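Local coordinates for protein bacteriophage virulence determinant (Salmonella enterica subsp. enterica serovar Typhimurium str. 14028S, PDB 6GGR) that probably acts as a zinc-dependent protease of the PipA family, a phage-borne Salmonella effector directed against host NF-kappaB transcription factors, at residues 114-118 / 163-167; 107-113 / 130-136; 20-25 / 179-185; 147-151 / 207-211. All blocks are in the same frame, centred on the assembly; numbering follows the deposited sequence.

Contact 1 of 4, residues 114-118 / 163-167. Unlike the reference sequence in segment 163-167: Gln-167 (reference Glu).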
loop_
_atom_site.group_PDB
_atom_site.type_symbol
_atom_site.label_atom_id
_atom_site.label_comp_id
_atom_site.label_asym_id
_atom_site.label_seq_id
_atom_site.Cartn_x
_atom_site.Cartn_y
_atom_site.Cartn_z
ATOM N N ASN B 114 -4.051 -4.688 6.024
ATOM C CA ASN B 114 -2.983 -4.263 5.129
ATOM C C ASN B 114 -1.919 -3.501 5.910
ATOM O O ASN B 114 -2.228 -2.692 6.788
ATOM C CB ASN B 114 -3.551 -3.388 4.010
ATOM C CG ASN B 114 -2.583 -3.215 2.857
ATOM O OD1 ASN B 114 -2.238 -4.179 2.174
ATOM N ND2 ASN B 114 -2.151 -1.981 2.623
ATOM N N PHE B 115 -0.656 -3.774 5.592
ATOM C CA PHE B 115 0.456 -3.133 6.283
ATOM C C PHE B 115 0.320 -1.615 6.246
ATOM O O PHE B 115 0.215 -1.017 5.173
ATOM C CB PHE B 115 1.780 -3.562 5.643
ATOM C CG PHE B 115 2.235 -4.934 6.052
ATOM C CD1 PHE B 115 2.666 -5.180 7.347
ATOM C CD2 PHE B 115 2.249 -5.974 5.140
ATOM C CE1 PHE B 115 3.089 -6.442 7.722
ATOM C CE2 PHE B 115 2.677 -7.239 5.515
ATOM C CZ PHE B 115 3.094 -7.470 6.804
ATOM N N GLY B 116 0.333 -0.993 7.419
ATOM C CA GLY B 116 0.242 0.451 7.489
ATOM C C GLY B 116 0.260 0.922 8.927
ATOM O O GLY B 116 0.066 0.142 9.868
ATOM N N THR B 117 0.508 2.221 9.080
ATOM C CA THR B 117 0.492 2.859 10.388
ATOM C C THR B 117 0.074 4.308 10.211
ATOM O O THR B 117 0.447 4.951 9.227
ATOM C CB THR B 117 1.860 2.805 11.083
ATOM O OG1 THR B 117 2.791 3.636 10.379
ATOM C CG2 THR B 117 2.396 1.390 11.131
ATOM N N THR B 118 -0.688 4.816 11.174
ATOM C CA THR B 118 -1.205 6.177 11.114
ATOM C C THR B 118 -0.129 7.155 11.570
ATOM O O THR B 118 0.303 7.112 12.727
ATOM C CB THR B 118 -2.449 6.307 11.988
ATOM O OG1 THR B 118 -2.123 5.953 13.337
ATOM C CG2 THR B 118 -3.555 5.393 11.486
ATOM N N SER B 163 8.716 -6.109 6.693
ATOM C CA SER B 163 7.422 -5.434 6.728
ATOM C C SER B 163 7.084 -4.975 8.141
ATOM O O SER B 163 6.618 -3.848 8.347
ATOM C CB SER B 163 6.332 -6.358 6.191
ATOM O OG SER B 163 6.655 -6.835 4.898
ATOM N N PHE B 164 7.308 -5.842 9.130
ATOM C CA PHE B 164 7.025 -5.482 10.517
ATOM C C PHE B 164 7.894 -4.314 10.967
ATOM O O PHE B 164 7.401 -3.351 11.564
ATOM C CB PHE B 164 7.239 -6.697 11.421
ATOM C CG PHE B 164 6.030 -7.584 11.546
ATOM C CD1 PHE B 164 5.368 -8.049 10.422
ATOM C CD2 PHE B 164 5.568 -7.967 12.794
ATOM C CE1 PHE B 164 4.261 -8.863 10.542
ATOM C CE2 PHE B 164 4.466 -8.785 12.921
ATOM C CZ PHE B 164 3.811 -9.236 11.793
ATOM N N ILE B 165 9.196 -4.384 10.688
ATOM C CA ILE B 165 10.107 -3.323 11.119
ATOM C C ILE B 165 9.779 -2.018 10.406
ATOM O O ILE B 165 9.815 -0.938 11.008
ATOM C CB ILE B 165 11.566 -3.750 10.878
ATOM C CG1 ILE B 165 11.930 -4.953 11.760
ATOM C CG2 ILE B 165 12.527 -2.583 11.122
ATOM C CD1 ILE B 165 11.790 -4.709 13.255
ATOM N N HIS B 166 9.457 -2.094 9.116
ATOM C CA HIS B 166 9.103 -0.891 8.370
ATOM C C HIS B 166 7.922 -0.176 9.014
ATOM O O HIS B 166 7.956 1.043 9.219
ATOM C CB HIS B 166 8.788 -1.253 6.919
ATOM C CG HIS B 166 8.530 -0.065 6.044
ATOM N ND1 HIS B 166 9.449 0.400 5.129
ATOM C CD2 HIS B 166 7.460 0.759 5.955
ATOM C CE1 HIS B 166 8.952 1.453 4.506
ATOM N NE2 HIS B 166 7.746 1.693 4.988
ATOM N N GLN B 167 6.861 -0.917 9.340
ATOM C CA GLN B 167 5.689 -0.289 9.943
ATOM C C GLN B 167 5.996 0.211 11.347
ATOM O O GLN B 167 5.526 1.283 11.747
ATOM C CB GLN B 167 4.517 -1.272 9.977
ATOM C CG GLN B 167 4.066 -1.761 8.615
ATOM C CD GLN B 167 3.726 -0.634 7.661
ATOM O OE1 GLN B 167 3.353 0.462 8.078
ATOM N NE2 GLN B 167 3.862 -0.897 6.372
#
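Phe-115 lays one face of its ring over Ser-163 CB, a CH-pi contact with the carbon 3.7 Å from the ring centroid. This is where strand 116-117 lies against helix 160-173, whose His-166 and His-170 belong to the HExxH zinc motif of a metallopeptidase; Gln-167 takes the place of the Glu in the reference sequence, and no zinc is bound to this chain. Phe-164 crosses the Phe-115 ring at about a right angle, its CE1 lying at that ring's edge and near its plane. With CG anti to the carbonyl carbon (chi1 -78°), the Phe-115 ring reaches in toward the helix and crosses Gln-167 at about a right angle, its CD1 3.9 Å from Gln-167 CG. Ser-163 OG is hydrogen-bonded to Asp-139 OD2, to Asp-159 O and to a basic side chain of the chain of another protein. That second chain also pairs by backbone with Thr-117, consistent with an edge strand that receives a substrate segment, as in other zinc peptidases. Thr-117 comes nearest the helix with its methyl: CG2 lies 3.6 Å from Gln-167 CB and 3.2 Å from Gln-167 O.

Contact 2 of 4, residues 107-113 / 130-136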
loop_
_atom_site.group_PDB
_atom_site.type_symbol
_atom_site.label_atom_id
_atom_site.label_comp_id
_atom_site.label_asym_id
_atom_site.label_seq_id
_atom_site.Cartn_x
_atom_site.Cartn_y
_atom_site.Cartn_z
ATOM N N TRP B 107 -0.269 2.024 20.736
ATOM C CA TRP B 107 -0.868 1.916 19.376
ATOM C C TRP B 107 -1.825 0.765 19.327
ATOM O O TRP B 107 -1.693 -0.181 20.060
ATOM C CB TRP B 107 0.215 1.743 18.259
ATOM C CG TRP B 107 1.150 2.889 18.125
ATOM C CD1 TRP B 107 2.106 3.244 18.980
ATOM C CD2 TRP B 107 1.232 3.804 17.039
ATOM N NE1 TRP B 107 2.764 4.326 18.528
ATOM C CE2 TRP B 107 2.243 4.692 17.328
ATOM C CE3 TRP B 107 0.526 3.949 15.850
ATOM C CZ2 TRP B 107 2.576 5.708 16.491
ATOM C CZ3 TRP B 107 0.846 4.949 15.034
ATOM C CH2 TRP B 107 1.856 5.822 15.341
ATOM N N LEU B 108 -2.837 0.911 18.483
ATOM C CA LEU B 108 -3.727 -0.206 18.195
ATOM C C LEU B 108 -3.091 -1.117 17.156
ATOM O O LEU B 108 -2.533 -0.649 16.158
ATOM C CB LEU B 108 -5.075 0.302 17.681
ATOM C CG LEU B 108 -5.991 1.007 18.686
ATOM C CD1 LEU B 108 -7.202 1.609 17.985
ATOM C CD2 LEU B 108 -6.433 0.040 19.773
ATOM N N LEU B 109 -3.165 -2.423 17.393
ATOM C CA LEU B 109 -2.643 -3.404 16.446
ATOM C C LEU B 109 -3.783 -3.843 15.532
ATOM O O LEU B 109 -4.675 -4.587 15.947
ATOM C CB LEU B 109 -2.025 -4.588 17.182
ATOM C CG LEU B 109 -1.521 -5.722 16.285
ATOM C CD1 LEU B 109 -0.469 -5.217 15.309
ATOM C CD2 LEU B 109 -0.971 -6.871 17.113
ATOM N N GLY B 110 -3.761 -3.372 14.285
ATOM C CA GLY B 110 -4.730 -3.809 13.297
ATOM C C GLY B 110 -4.340 -5.134 12.675
ATOM O O GLY B 110 -4.017 -5.200 11.484
ATOM N N ALA B 111 -4.365 -6.196 13.477
ATOM C CA ALA B 111 -3.867 -7.491 13.030
ATOM C C ALA B 111 -4.690 -8.019 11.861
ATOM O O ALA B 111 -5.918 -7.900 11.836
ATOM C CB ALA B 111 -3.896 -8.496 14.183
ATOM N N GLY B 112 -4.001 -8.621 10.895
ATOM C CA GLY B 112 -4.653 -9.155 9.720
ATOM C C GLY B 112 -5.053 -8.125 8.690
ATOM O O GLY B 112 -5.720 -8.479 7.712
ATOM N N GLU B 113 -4.667 -6.867 8.872
ATOM C CA GLU B 113 -5.000 -5.798 7.944
ATOM C C GLU B 113 -3.789 -5.438 7.091
ATOM O O GLU B 113 -2.651 -5.821 7.379
ATOM C CB GLU B 113 -5.506 -4.570 8.705
ATOM C CG GLU B 113 -6.678 -4.862 9.629
ATOM C CD GLU B 113 -7.906 -5.333 8.876
ATOM O OE1 GLU B 113 -8.113 -4.880 7.731
ATOM O OE2 GLU B 113 -8.660 -6.162 9.428
ATOM N N ARG B 130 -6.411 8.835 17.111
ATOM C CA ARG B 130 -6.365 7.376 17.086
ATOM C C ARG B 130 -5.129 6.882 16.327
ATOM O O ARG B 130 -4.897 7.263 15.179
ATOM C CB ARG B 130 -7.643 6.824 16.457
ATOM C CG ARG B 130 -8.055 5.447 16.964
ATOM C CD ARG B 130 -9.469 5.086 16.492
ATOM N NE ARG B 130 -9.852 3.721 16.860
ATOM C CZ ARG B 130 -9.714 2.654 16.078
ATOM N NH1 ARG B 130 -9.200 2.765 14.863
ATOM N NH2 ARG B 130 -10.093 1.465 16.513
ATOM N N LYS B 131 -4.339 6.041 16.987
ATOM C CA LYS B 131 -3.071 5.545 16.466
ATOM C C LYS B 131 -3.192 4.048 16.205
ATOM O O LYS B 131 -3.584 3.292 17.100
ATOM C CB LYS B 131 -1.934 5.819 17.462
ATOM C CG LYS B 131 -1.557 7.296 17.617
ATOM C CD LYS B 131 -0.917 7.601 18.983
ATOM C CE LYS B 131 0.603 7.716 18.917
ATOM N NZ LYS B 131 1.181 8.151 20.226
ATOM N N VAL B 132 -2.852 3.620 14.988
ATOM C CA VAL B 132 -2.993 2.226 14.584
ATOM C C VAL B 132 -1.718 1.752 13.904
ATOM O O VAL B 132 -1.081 2.501 13.156
ATOM C CB VAL B 132 -4.193 2.028 13.640
ATOM C CG1 VAL B 132 -4.243 0.586 13.137
ATOM C CG2 VAL B 132 -5.492 2.404 14.343
ATOM N N ILE B 133 -1.365 0.492 14.152
ATOM C CA ILE B 133 -0.307 -0.211 13.436
ATOM C C ILE B 133 -0.950 -1.451 12.830
ATOM O O ILE B 133 -1.374 -2.355 13.561
ATOM C CB ILE B 133 0.863 -0.587 14.359
ATOM C CG1 ILE B 133 1.661 0.661 14.738
ATOM C CG2 ILE B 133 1.785 -1.606 13.693
ATOM C CD1 ILE B 133 2.560 0.468 15.944
ATOM N N ALA B 134 -1.025 -1.498 11.501
ATOM C CA ALA B 134 -1.669 -2.598 10.795
ATOM C C ALA B 134 -0.612 -3.592 10.332
ATOM O O ALA B 134 0.310 -3.227 9.594
ATOM C CB ALA B 134 -2.483 -2.083 9.606
ATOM N N LEU B 135 -0.754 -4.846 10.759
ATOM C CA LEU B 135 0.178 -5.904 10.398
ATOM C C LEU B 135 -0.604 -7.160 10.046
ATOM O O LEU B 135 -1.713 -7.376 10.542
ATOM C CB LEU B 135 1.155 -6.208 11.540
ATOM C CG LEU B 135 1.946 -5.019 12.091
ATOM C CD1 LEU B 135 2.647 -5.401 13.384
ATOM C CD2 LEU B 135 2.954 -4.510 11.070
ATOM N N ASN B 136 -0.015 -7.990 9.185
ATOM C CA ASN B 136 -0.616 -9.262 8.814
ATOM C C ASN B 136 0.493 -10.258 8.512
ATOM O O ASN B 136 1.652 -9.888 8.313
ATOM C CB ASN B 136 -1.542 -9.124 7.603
ATOM C CG ASN B 136 -0.789 -8.775 6.332
ATOM O OD1 ASN B 136 -0.132 -9.627 5.732
ATOM N ND2 ASN B 136 -0.877 -7.516 5.918
#
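Trp-107 carries the first shell at one end of this strand pair. Lys-131 CB lies over one face of its six-membered ring, 3.8 Å from the centroid in a CH-pi contact, while Ile-133 crosses at about a right angle from the other side of the ring plane and sets CD1 3.5 Å from Trp-107 CB. In Lys-131 the bend at chi3 (101°) brings CE to 3.7 Å from Trp-107 CZ2. On the other sheet face, Leu-108 CD1 presses on the flat side of the Arg-130 guanidinium, 3.2 Å from NH2, and Arg-130 NH1 is held by Gly-55 O.

Behind these side chains run the backbone bonds. Leu-108 N donates to Lys-131 O and its own O accepts from Ile-133 N at 2.6 Å; Gly-110 N then reaches Ile-133 O at 2.7 Å. Beyond Gly-110 the pairing weakens and the first strand leaves through a type II turn, with Gly-112 at positive phi. Asn-136 ND2 spans the gap to Glu-113 O (2.9 Å, 171° at the hydrogen), the acceptor lying in its amide plane, and Asn-136 OD1 is taken by Asp-138 N.

Farther out, Ala-171 of helix 160-173 meets both Trp-107 and Ile-133, and Tyr-67 of helix 64-84 meets Leu-109. Strands 107-111 and 132-135 are thus the parallel pair of a mixed sheet packed on the metal-site helix and completed by antiparallel strand 116-117, as in zincin-type metallopeptidases.

Contact 3 of 4, residues 20-25 / 179-185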
loop_
_atom_site.group_PDB
_atom_site.type_symbol
_atom_site.label_atom_id
_atom_site.label_comp_id
_atom_site.label_asym_id
_atom_site.label_seq_id
_atom_site.Cartn_x
_atom_site.Cartn_y
_atom_site.Cartn_z
ATOM N N ASP B 20 26.005 7.697 -0.106
ATOM C CA ASP B 20 25.989 8.589 -1.263
ATOM C C ASP B 20 24.546 9.044 -1.464
ATOM O O ASP B 20 23.678 8.251 -1.842
ATOM C CB ASP B 20 26.564 7.904 -2.504
ATOM C CG ASP B 20 25.629 6.873 -3.100
ATOM O OD1 ASP B 20 25.183 5.966 -2.365
ATOM O OD2 ASP B 20 25.338 6.978 -4.311
ATOM N N ASN B 21 24.292 10.318 -1.190
ATOM C CA ASN B 21 22.937 10.837 -1.041
ATOM C C ASN B 21 22.211 10.050 0.041
ATOM O O ASN B 21 21.272 9.298 -0.259
ATOM C CB ASN B 21 22.146 10.770 -2.345
ATOM C CG ASN B 21 20.739 11.326 -2.193
ATOM O OD1 ASN B 21 20.453 12.066 -1.250
ATOM N ND2 ASN B 21 19.853 10.965 -3.114
ATOM N N PRO B 22 22.614 10.184 1.298
ATOM C CA PRO B 22 21.843 9.587 2.386
ATOM C C PRO B 22 20.595 10.408 2.662
ATOM O O PRO B 22 20.499 11.585 2.312
ATOM C CB PRO B 22 22.813 9.640 3.570
ATOM C CG PRO B 22 23.603 10.870 3.312
ATOM C CD PRO B 22 23.729 10.998 1.805
ATOM N N SER B 23 19.628 9.763 3.300
ATOM C CA SER B 23 18.444 10.488 3.727
ATOM C C SER B 23 18.857 11.608 4.670
ATOM O O SER B 23 19.670 11.406 5.574
ATOM C CB SER B 23 17.457 9.547 4.417
ATOM O OG SER B 23 16.396 10.273 5.013
ATOM N N GLN B 24 18.298 12.796 4.458
ATOM C CA GLN B 24 18.568 13.921 5.345
ATOM C C GLN B 24 17.584 14.009 6.506
ATOM O O GLN B 24 17.886 14.670 7.506
ATOM C CB GLN B 24 18.551 15.234 4.552
ATOM C CG GLN B 24 19.691 15.369 3.544
ATOM C CD GLN B 24 21.061 15.401 4.202
ATOM O OE1 GLN B 24 21.220 15.917 5.310
ATOM N NE2 GLN B 24 22.058 14.842 3.524
ATOM N N LEU B 25 16.432 13.339 6.409
ATOM C CA LEU B 25 15.453 13.356 7.491
ATOM C C LEU B 25 15.816 12.372 8.599
ATOM O O LEU B 25 15.645 12.678 9.784
ATOM C CB LEU B 25 14.066 13.038 6.940
ATOM C CG LEU B 25 13.431 14.137 6.086
ATOM C CD1 LEU B 25 12.312 13.564 5.236
ATOM C CD2 LEU B 25 12.908 15.256 6.969
ATOM N N GLU B 179 10.286 11.651 0.951
ATOM C CA GLU B 179 11.345 12.626 1.180
ATOM C C GLU B 179 11.737 13.232 -0.158
ATOM O O GLU B 179 12.230 12.528 -1.045
ATOM C CB GLU B 179 12.563 12.003 1.865
ATOM C CG GLU B 179 13.661 13.023 2.125
ATOM C CD GLU B 179 14.881 12.438 2.805
ATOM O OE1 GLU B 179 14.931 11.206 3.013
ATOM O OE2 GLU B 179 15.800 13.221 3.128
ATOM N N ASP B 180 11.494 14.530 -0.301
ATOM C CA ASP B 180 12.033 15.309 -1.408
ATOM C C ASP B 180 13.503 14.987 -1.657
ATOM O O ASP B 180 14.340 15.085 -0.754
ATOM C CB ASP B 180 11.865 16.797 -1.098
ATOM C CG ASP B 180 10.424 17.236 -1.170
ATOM O OD1 ASP B 180 9.600 16.482 -1.727
ATOM O OD2 ASP B 180 10.124 18.350 -0.691
ATOM N N SER B 181 13.811 14.605 -2.897
ATOM C CA SER B 181 15.177 14.429 -3.382
ATOM C C SER B 181 15.911 13.255 -2.741
ATOM O O SER B 181 17.143 13.196 -2.801
ATOM C CB SER B 181 16.009 15.697 -3.180
ATOM O OG SER B 181 16.441 15.805 -1.834
ATOM N N ASN B 182 15.199 12.322 -2.106
ATOM C CA ASN B 182 15.807 11.075 -1.647
ATOM C C ASN B 182 14.959 9.916 -2.157
ATOM O O ASN B 182 13.740 9.889 -1.916
ATOM C CB ASN B 182 15.930 11.013 -0.120
ATOM C CG ASN B 182 16.769 9.830 0.357
ATOM O OD1 ASN B 182 16.246 8.747 0.611
ATOM N ND2 ASN B 182 18.075 10.036 0.472
ATOM N N PRO B 183 15.551 8.938 -2.851
ATOM C CA PRO B 183 14.741 7.864 -3.452
ATOM C C PRO B 183 14.196 6.854 -2.452
ATOM O O PRO B 183 13.326 6.056 -2.828
ATOM C CB PRO B 183 15.720 7.198 -4.428
ATOM C CG PRO B 183 17.061 7.445 -3.830
ATOM C CD PRO B 183 16.985 8.779 -3.154
ATOM N N ARG B 184 14.668 6.853 -1.206
ATOM C CA ARG B 184 14.258 5.871 -0.208
ATOM C C ARG B 184 13.415 6.467 0.909
ATOM O O ARG B 184 12.401 5.881 1.298
ATOM C CB ARG B 184 15.497 5.192 0.400
ATOM C CG ARG B 184 16.303 4.354 -0.582
ATOM C CD ARG B 184 17.655 3.982 0.002
ATOM N NE ARG B 184 18.482 5.162 0.247
ATOM C CZ ARG B 184 19.314 5.701 -0.637
ATOM N NH1 ARG B 184 19.448 5.173 -1.847
ATOM N NH2 ARG B 184 20.022 6.776 -0.311
ATOM N N GLY B 185 13.815 7.613 1.453
ATOM C CA GLY B 185 13.140 8.182 2.593
ATOM C C GLY B 185 13.711 7.653 3.894
ATOM O O GLY B 185 14.497 6.701 3.911
#
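Glu-179 grips the start of helix 24-30 with both carboxylate oxygens, and this is the tight side of the contact. Its OE1 accepts from Ser-23 OG at 2.6 Å, met on the syn side and somewhat out of the carboxylate plane, while OE2 turns its syn lone pair to Gln-24 N at 2.9 Å and takes a weak third bond from Leu-25 N. The fully extended Glu-179 chain (chi1 -179°, chi2 180°) makes that reach possible; Leu-25 CD1 packs on Glu-179 CG at 3.4 Å. Ser-23 is the N-cap residue, with OG also accepting weakly from Leu-25 N, so the carboxylate reinforces a helix N-cap, where the helix end would probably favour its negative charge.

Next to it a second helix begins: Gly-185 is the N-cap of helix 186-197, and Asn-182 OD1 forms an Asx turn there, gripped by Arg-184 N and by Gly-185 N at 2.8 Å. The buried Arg-184 makes a salt bridge to Glu-189 through NE, and the edge of its guanidinium comes close to the other segment, NH2 lying 2.8 Å from Asn-21 O.

Toward solvent the fit slackens: exposed Asn-21 brings its amide ND2 to 3.5 Å from Ser-181 O and 3.6 Å from Pro-183 CD.

Contact 4 of 4, residues 147-151 / 207-211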
loop_
_atom_site.group_PDB
_atom_site.type_symbol
_atom_site.label_atom_id
_atom_site.label_comp_id
_atom_site.label_asym_id
_atom_site.label_seq_id
_atom_site.Cartn_x
_atom_site.Cartn_y
_atom_site.Cartn_z
ATOM N N GLU B 147 4.799 -9.198 -2.640
ATOM C CA GLU B 147 5.075 -7.818 -2.998
ATOM C C GLU B 147 6.580 -7.605 -2.943
ATOM O O GLU B 147 7.283 -8.224 -2.140
ATOM C CB GLU B 147 4.341 -6.843 -2.072
ATOM C CG GLU B 147 2.821 -6.873 -2.253
ATOM C CD GLU B 147 2.143 -5.610 -1.760
ATOM O OE1 GLU B 147 1.655 -5.599 -0.610
ATOM O OE2 GLU B 147 2.106 -4.624 -2.524
ATOM N N TYR B 148 7.050 -6.751 -3.819
ATOM C CA TYR B 148 8.458 -6.562 -4.064
ATOM C C TYR B 148 9.032 -5.180 -3.769
ATOM O O TYR B 148 8.359 -4.244 -3.781
ATOM C CB TYR B 148 8.802 -6.991 -5.541
ATOM C CG TYR B 148 8.625 -8.498 -5.834
ATOM C CD1 TYR B 148 7.405 -9.018 -6.141
ATOM C CD2 TYR B 148 9.678 -9.375 -5.773
ATOM C CE1 TYR B 148 7.226 -10.311 -6.398
ATOM C CE2 TYR B 148 9.540 -10.675 -6.032
ATOM C CZ TYR B 148 8.304 -11.171 -6.368
ATOM O OH TYR B 148 8.143 -12.473 -6.587
ATOM N N TYR B 149 10.302 -5.155 -3.443
ATOM C CA TYR B 149 11.003 -3.886 -3.330
ATOM C C TYR B 149 12.250 -3.928 -4.202
ATOM O O TYR B 149 12.728 -4.997 -4.595
ATOM C CB TYR B 149 11.366 -3.557 -1.867
ATOM C CG TYR B 149 12.412 -4.444 -1.216
ATOM C CD1 TYR B 149 13.768 -4.229 -1.427
ATOM C CD2 TYR B 149 12.043 -5.472 -0.357
ATOM C CE1 TYR B 149 14.727 -5.027 -0.817
ATOM C CE2 TYR B 149 12.996 -6.275 0.257
ATOM C CZ TYR B 149 14.332 -6.046 0.024
ATOM O OH TYR B 149 15.269 -6.848 0.636
ATOM N N GLU B 150 12.773 -2.748 -4.513
ATOM C CA GLU B 150 13.888 -2.630 -5.440
ATOM C C GLU B 150 15.214 -2.715 -4.695
ATOM O O GLU B 150 15.380 -2.118 -3.627
ATOM C CB GLU B 150 13.801 -1.316 -6.210
ATOM C CG GLU B 150 14.673 -1.282 -7.455
ATOM C CD GLU B 150 14.156 -0.312 -8.499
ATOM O OE1 GLU B 150 13.761 0.813 -8.125
ATOM O OE2 GLU B 150 14.133 -0.680 -9.691
ATOM N N SER B 151 16.155 -3.467 -5.265
ATOM C CA SER B 151 17.495 -3.607 -4.713
ATOM C C SER B 151 18.494 -3.677 -5.857
ATOM O O SER B 151 18.124 -3.716 -7.033
ATOM C CB SER B 151 17.623 -4.856 -3.832
ATOM O OG SER B 151 17.826 -6.014 -4.626
ATOM N N ALA B 207 15.413 1.859 -3.262
ATOM C CA ALA B 207 14.413 2.842 -3.649
ATOM C C ALA B 207 13.063 2.415 -3.096
ATOM O O ALA B 207 12.785 1.221 -2.952
ATOM C CB ALA B 207 14.336 2.997 -5.171
ATOM N N TYR B 208 12.227 3.407 -2.786
ATOM C CA TYR B 208 10.891 3.108 -2.282
ATOM C C TYR B 208 9.984 2.598 -3.399
ATOM O O TYR B 208 9.257 1.617 -3.213
ATOM C CB TYR B 208 10.286 4.344 -1.618
ATOM C CG TYR B 208 8.941 4.088 -0.979
ATOM C CD1 TYR B 208 8.848 3.497 0.274
ATOM C CD2 TYR B 208 7.763 4.438 -1.629
ATOM C CE1 TYR B 208 7.623 3.259 0.863
ATOM C CE2 TYR B 208 6.533 4.205 -1.048
ATOM C CZ TYR B 208 6.468 3.615 0.199
ATOM O OH TYR B 208 5.250 3.378 0.789
ATOM N N GLU B 209 10.020 3.240 -4.562
ATOM C CA GLU B 209 9.246 2.816 -5.718
ATOM C C GLU B 209 10.173 2.266 -6.794
ATOM O O GLU B 209 11.383 2.507 -6.788
ATOM C CB GLU B 209 8.410 3.977 -6.271
ATOM C CG GLU B 209 6.969 3.995 -5.752
ATOM C CD GLU B 209 6.476 5.383 -5.381
ATOM O OE1 GLU B 209 7.149 6.376 -5.728
ATOM O OE2 GLU B 209 5.411 5.479 -4.735
ATOM N N PHE B 210 9.586 1.509 -7.718
ATOM C CA PHE B 210 10.348 0.888 -8.787
ATOM C C PHE B 210 10.713 1.912 -9.859
ATOM O O PHE B 210 10.193 3.029 -9.900
ATOM C CB PHE B 210 9.556 -0.258 -9.419
ATOM C CG PHE B 210 9.538 -1.510 -8.597
ATOM C CD1 PHE B 210 10.699 -2.240 -8.404
ATOM C CD2 PHE B 210 8.359 -1.967 -8.031
ATOM C CE1 PHE B 210 10.690 -3.397 -7.649
ATOM C CE2 PHE B 210 8.342 -3.126 -7.276
ATOM C CZ PHE B 210 9.511 -3.842 -7.085
ATOM N N SER B 211 11.624 1.508 -10.742
ATOM C CA SER B 211 11.951 2.290 -11.928
ATOM C C SER B 211 12.551 1.398 -13.009
ATOM O O SER B 211 11.826 0.781 -13.791
ATOM C CB SER B 211 12.920 3.422 -11.583
ATOM O OG SER B 211 12.224 4.567 -11.118
HETATM O O HOH W 1 8.389 -1.575 -3.824
HETATM O O HOH W 2 10.986 -0.824 -3.535
#
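Tyr-148 opens the contact, setting its CB at the edge of the Phe-210 ring, 3.6 Å from CZ. Strand 148-149 is one arm of a two-stranded antiparallel hairpin with strand 156-157, and the C-terminal tail folds across its side. Phe-210 has CG anti to its carbonyl carbon (chi1 -77°), and its ring reaches along the backbone from Tyr-148 to Glu-150. Tyr-148 O, 3.5 Å from the same CZ, takes part in a bond with a first water at 2.7 Å; that water reaches Tyr-208 O weakly.

Tyr-149 turns its side chain away from the tail. Its ring makes a cation-pi contact with Arg-162 and its OH bonds to Pro-203 O, so what it offers here is backbone, with its C lying 3.8 Å from Phe-210 CE1.

Glu-150 buries the most surface of this segment. Its N donates to a second water at 2.8 Å, and this water links it to Ala-207 O and Tyr-208 O, solvent filling in where the two backbones stand apart. The extended Glu-150 side chain (CG anti to the backbone N, chi1 -164°) reaches across to the tail, its carboxylate plane 74° from the Phe-210 ring. OE1 lies 3.2 Å from Glu-209 O, two acceptors that do not bond. The remaining hold is slight and at a poorly ordered residue: Ser-211 N gives Glu-150 OE2 a weak bond of 3.5 Å.

How the contacts relate
Contacts 1 and 2 build one sheet: strand 116-117 lies beside strand 132-135, with Gly-116 O 2.6 Å from Ala-134 N and Thr-118 OG1 2.9 Å from Val-132 N, and the centres of the two contacts are about 8 Å apart. Contact 1 holds His-166 of the zinc site; Asp-177, the ligand beyond helix 160-173, leads into the 179-185 loop of contact 3. That loop bonds to the tail of contact 4 through Tyr-208 N and Pro-183 O at 2.9 Å. Contact 4 in turn touches the site, Tyr-208 CE1 lying 4.3 Å from His-166 CE1. Contacts 2 and 3, centres about 27 Å apart, fall on opposite sides of the chain's centre.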